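Local coordinates for protein glucuronoarabinoxylan endo-1,4-beta-xylanase (Clostridium papyrosolvens, PDB 4FMV) that probably hydrolyses internal beta-1,4 linkages of xylan-type plant cell-wall polysaccharides, this chain being the family 30 catalytic part of a longer protein, at residues W58-L70 against E116-M128. Residues are numbered along the deposited sequence; the frame is centred on the assembly and turned at random.
Sequences WKTGNFSKWSPEL and EYAQYLNAYVKYM
Trp-58 lies flat on helix 114-130, its indole clasped between Lys-59 CG and, on the opposite face, Tyr-120. Tyr-120 presents a ring edge there, an edge-to-face pair with planes at 72°, while its CA makes a CH-pi contact 3.8 Å from the indole's six-membered ring centroid. Trp-58 CG sits between backbone N and carbonyl carbon (chi1 67°), which turns one face onto the helix at Tyr-120, with CE3 3.6 Å from Ala-123 CB, small enough to admit so broad a ring. The indole N-H reaches a water, NE1 to oxygen 2.9 Å, which donates to Glu-116 OE1. An extended Lys-59 brings NZ to 3.1 Å from that OE1 in a salt bridge, and Lys-113 pairs with OE2, holding both oxygens.

Trp-66 repeats the theme: Tyr-124 sets its edge over the indole face, CD1 to Trp-66 CD2 3.4 Å, and the indole edge points to the face of Tyr-120 in an offset edge-to-face pair. Its NE1 is satisfied by Glu-51 O. Tyr-127 CG anti to N (chi1 171°) swings that ring out between Phe-63 and Leu-70: Phe-63 CB lies over a face, 3.7 Å from the ring centroid, and tyrosine's length carries OH to Leu-70 CD2.

The contact joins the start of helix 67-78 and its preceding loop to helix 114-130 on the outside of the (beta/alpha)8 barrel, where Tyr-124 and Met-128 touch Leu-48 of strand 45-49.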
# COMPACT_ATOMS: atom_id res chain seq x y z
N TRP A 58 -5.72 3.17 28.02
CA TRP A 58 -5.43 1.83 27.54
C TRP A 58 -4.92 0.92 28.66
O TRP A 58 -5.10 -0.30 28.59
CB TRP A 58 -4.42 1.85 26.40
CG TRP A 58 -3.07 2.29 26.79
CD1 TRP A 58 -2.61 3.58 26.84
CD2 TRP A 58 -1.95 1.46 27.15
NE1 TRP A 58 -1.30 3.60 27.23
CE2 TRP A 58 -0.87 2.31 27.43
CE3 TRP A 58 -1.78 0.07 27.28
CZ2 TRP A 58 0.39 1.83 27.81
CZ3 TRP A 58 -0.54 -0.40 27.68
CH2 TRP A 58 0.53 0.48 27.93
N LYS A 59 -4.27 1.51 29.66
CA LYS A 59 -3.75 0.73 30.77
C LYS A 59 -4.86 0.13 31.63
O LYS A 59 -4.68 -0.92 32.25
CB LYS A 59 -2.83 1.58 31.65
CG LYS A 59 -1.65 2.21 30.90
CD LYS A 59 -0.65 2.77 31.90
CE LYS A 59 0.50 3.52 31.23
NZ LYS A 59 1.50 3.91 32.28
N THR A 60 -6.01 0.81 31.68
CA THR A 60 -7.16 0.31 32.44
C THR A 60 -8.18 -0.43 31.59
O THR A 60 -9.21 -0.83 32.10
CB THR A 60 -7.87 1.42 33.26
OG1 THR A 60 -8.44 2.39 32.38
CG2 THR A 60 -6.91 2.09 34.22
N GLY A 61 -7.91 -0.59 30.29
CA GLY A 61 -8.74 -1.39 29.43
C GLY A 61 -10.00 -0.69 28.93
O GLY A 61 -10.98 -1.35 28.56
N ASN A 62 -9.99 0.65 28.89
CA ASN A 62 -11.12 1.31 28.24
C ASN A 62 -10.67 1.72 26.85
O ASN A 62 -9.97 2.70 26.65
CB ASN A 62 -11.57 2.53 29.07
CG ASN A 62 -12.74 3.25 28.45
OD1 ASN A 62 -13.09 2.98 27.31
ND2 ASN A 62 -13.35 4.16 29.19
N PHE A 63 -11.13 0.95 25.88
CA PHE A 63 -10.74 1.03 24.48
C PHE A 63 -11.73 1.79 23.59
O PHE A 63 -11.67 1.69 22.37
CB PHE A 63 -10.33 -0.35 23.92
CG PHE A 63 -9.22 -1.03 24.70
CD1 PHE A 63 -7.93 -0.48 24.76
CD2 PHE A 63 -9.46 -2.24 25.36
CE1 PHE A 63 -6.90 -1.10 25.49
CE2 PHE A 63 -8.43 -2.88 26.08
CZ PHE A 63 -7.15 -2.31 26.15
N SER A 64 -12.74 2.42 24.18
CA SER A 64 -13.79 3.04 23.36
C SER A 64 -13.24 3.95 22.25
O SER A 64 -13.82 4.02 21.17
CB SER A 64 -14.83 3.77 24.22
OG SER A 64 -14.25 4.85 24.94
N LYS A 65 -12.12 4.62 22.50
CA LYS A 65 -11.62 5.57 21.50
C LYS A 65 -10.98 4.87 20.31
O LYS A 65 -10.67 5.50 19.28
CB LYS A 65 -10.65 6.56 22.13
CG LYS A 65 -11.38 7.61 22.97
CD LYS A 65 -10.49 8.80 23.21
CE LYS A 65 -11.07 9.72 24.27
NZ LYS A 65 -10.05 10.77 24.58
N TRP A 66 -10.79 3.57 20.48
CA TRP A 66 -10.31 2.69 19.41
C TRP A 66 -11.43 1.98 18.65
O TRP A 66 -11.19 1.24 17.68
CB TRP A 66 -9.35 1.67 20.02
CG TRP A 66 -8.05 2.28 20.47
CD1 TRP A 66 -7.63 3.56 20.25
CD2 TRP A 66 -6.99 1.63 21.19
NE1 TRP A 66 -6.37 3.75 20.79
CE2 TRP A 66 -5.96 2.57 21.37
CE3 TRP A 66 -6.82 0.34 21.69
CZ2 TRP A 66 -4.78 2.27 22.05
CZ3 TRP A 66 -5.64 0.04 22.35
CH2 TRP A 66 -4.63 1.00 22.53
N SER A 67 -12.68 2.19 19.09
CA SER A 67 -13.82 1.53 18.47
C SER A 67 -14.13 1.93 17.01
O SER A 67 -14.62 1.10 16.25
CB SER A 67 -15.09 1.63 19.35
OG SER A 67 -15.44 2.98 19.56
N PRO A 68 -13.94 3.21 16.65
CA PRO A 68 -14.19 3.56 15.25
C PRO A 68 -13.30 2.77 14.28
O PRO A 68 -13.78 2.30 13.26
CB PRO A 68 -13.84 5.06 15.20
CG PRO A 68 -14.14 5.55 16.59
CD PRO A 68 -13.66 4.41 17.47
N GLU A 69 -12.03 2.61 14.61
CA GLU A 69 -11.13 1.89 13.72
C GLU A 69 -11.37 0.39 13.80
O GLU A 69 -11.20 -0.32 12.81
CB GLU A 69 -9.67 2.25 14.02
CG GLU A 69 -9.26 3.68 13.58
CD GLU A 69 -9.05 3.80 12.09
OE1 GLU A 69 -8.19 4.62 11.67
OE2 GLU A 69 -9.76 3.09 11.33
N LEU A 70 -11.78 -0.12 14.96
CA LEU A 70 -12.27 -1.50 15.03
C LEU A 70 -13.43 -1.74 14.03
O LEU A 70 -13.46 -2.75 13.34
CB LEU A 70 -12.69 -1.89 16.46
CG LEU A 70 -13.44 -3.23 16.56
CD1 LEU A 70 -12.53 -4.39 16.20
CD2 LEU A 70 -14.06 -3.45 17.94
N GLU A 116 7.08 0.67 27.73
CA GLU A 116 5.66 1.00 27.81
C GLU A 116 5.05 1.13 26.41
O GLU A 116 3.91 0.70 26.16
CB GLU A 116 5.44 2.28 28.63
CG GLU A 116 3.99 2.41 29.14
CD GLU A 116 3.73 3.68 29.94
OE1 GLU A 116 2.83 4.45 29.56
OE2 GLU A 116 4.41 3.90 30.95
N TYR A 117 5.81 1.70 25.48
CA TYR A 117 5.30 1.91 24.13
C TYR A 117 5.04 0.57 23.42
O TYR A 117 4.03 0.43 22.71
CB TYR A 117 6.24 2.79 23.30
CG TYR A 117 5.70 3.15 21.92
CD1 TYR A 117 4.47 3.78 21.77
CD2 TYR A 117 6.44 2.87 20.77
CE1 TYR A 117 3.99 4.11 20.52
CE2 TYR A 117 5.97 3.20 19.52
CZ TYR A 117 4.74 3.82 19.40
OH TYR A 117 4.26 4.15 18.15
N ALA A 118 5.92 -0.40 23.62
CA ALA A 118 5.70 -1.74 23.09
C ALA A 118 4.46 -2.38 23.71
O ALA A 118 3.73 -3.09 23.04
CB ALA A 118 6.92 -2.62 23.31
N GLN A 119 4.23 -2.14 25.00
CA GLN A 119 3.00 -2.64 25.67
C GLN A 119 1.75 -1.97 25.11
O GLN A 119 0.70 -2.59 24.96
CB GLN A 119 3.06 -2.39 27.18
CG GLN A 119 4.14 -3.20 27.84
CD GLN A 119 4.33 -2.84 29.29
OE1 GLN A 119 3.97 -1.75 29.73
NE2 GLN A 119 4.89 -3.76 30.05
N TYR A 120 1.87 -0.68 24.84
CA TYR A 120 0.81 0.07 24.19
C TYR A 120 0.47 -0.52 22.83
O TYR A 120 -0.69 -0.82 22.53
CB TYR A 120 1.28 1.51 24.05
CG TYR A 120 0.40 2.45 23.24
CD1 TYR A 120 -0.79 2.93 23.75
CD2 TYR A 120 0.82 2.90 21.98
CE1 TYR A 120 -1.57 3.83 23.02
CE2 TYR A 120 0.04 3.79 21.25
CZ TYR A 120 -1.15 4.25 21.77
OH TYR A 120 -1.91 5.15 21.06
N LEU A 121 1.49 -0.69 21.99
CA LEU A 121 1.27 -1.34 20.70
C LEU A 121 0.65 -2.72 20.88
O LEU A 121 -0.27 -3.11 20.14
CB LEU A 121 2.60 -1.43 19.92
CG LEU A 121 3.14 -0.07 19.47
CD1 LEU A 121 4.37 -0.25 18.61
CD2 LEU A 121 2.06 0.70 18.70
N ASN A 122 1.14 -3.49 21.85
CA ASN A 122 0.56 -4.80 22.11
C ASN A 122 -0.90 -4.70 22.55
O ASN A 122 -1.69 -5.58 22.29
CB ASN A 122 1.37 -5.56 23.17
CG ASN A 122 2.45 -6.42 22.56
OD1 ASN A 122 2.36 -6.81 21.39
ND2 ASN A 122 3.48 -6.72 23.34
N ALA A 123 -1.26 -3.62 23.23
CA ALA A 123 -2.64 -3.50 23.70
C ALA A 123 -3.61 -3.25 22.54
O ALA A 123 -4.77 -3.68 22.56
CB ALA A 123 -2.76 -2.41 24.80
N TYR A 124 -3.13 -2.54 21.52
CA TYR A 124 -3.90 -2.31 20.30
C TYR A 124 -4.11 -3.62 19.56
O TYR A 124 -5.23 -3.95 19.17
CB TYR A 124 -3.21 -1.30 19.39
CG TYR A 124 -4.13 -0.67 18.37
CD1 TYR A 124 -4.97 0.38 18.73
CD2 TYR A 124 -4.18 -1.13 17.06
CE1 TYR A 124 -5.82 0.98 17.81
CE2 TYR A 124 -5.05 -0.55 16.13
CZ TYR A 124 -5.86 0.52 16.51
OH TYR A 124 -6.73 1.12 15.60
N VAL A 125 -3.04 -4.37 19.36
CA VAL A 125 -3.15 -5.70 18.79
C VAL A 125 -4.16 -6.58 19.56
O VAL A 125 -4.97 -7.27 18.95
CB VAL A 125 -1.78 -6.37 18.77
CG1 VAL A 125 -1.87 -7.79 18.19
CG2 VAL A 125 -0.79 -5.50 17.99
N LYS A 126 -4.09 -6.57 20.89
CA LYS A 126 -4.95 -7.46 21.66
C LYS A 126 -6.41 -7.01 21.62
O LYS A 126 -7.32 -7.83 21.48
CB LYS A 126 -4.45 -7.63 23.10
CG LYS A 126 -5.34 -8.54 23.98
CD LYS A 126 -4.84 -8.52 25.43
CE LYS A 126 -5.55 -9.55 26.34
NZ LYS A 126 -6.99 -9.26 26.53
N TYR A 127 -6.65 -5.70 21.70
CA TYR A 127 -8.02 -5.18 21.53
C TYR A 127 -8.62 -5.64 20.20
O TYR A 127 -9.77 -6.10 20.14
CB TYR A 127 -8.00 -3.66 21.58
CG TYR A 127 -9.30 -3.00 21.20
CD1 TYR A 127 -10.45 -3.20 21.96
CD2 TYR A 127 -9.38 -2.16 20.08
CE1 TYR A 127 -11.66 -2.58 21.63
CE2 TYR A 127 -10.60 -1.55 19.74
CZ TYR A 127 -11.72 -1.76 20.52
OH TYR A 127 -12.92 -1.17 20.19
N MET A 128 -7.85 -5.52 19.13
CA MET A 128 -8.32 -6.00 17.84
C MET A 128 -8.59 -7.51 17.88
O MET A 128 -9.64 -8.00 17.40
CB MET A 128 -7.32 -5.64 16.74
CG MET A 128 -7.25 -4.16 16.47
SD MET A 128 -8.73 -3.56 15.64
CE MET A 128 -8.62 -1.80 16.00
O HOH W 1 0.46 5.58 28.35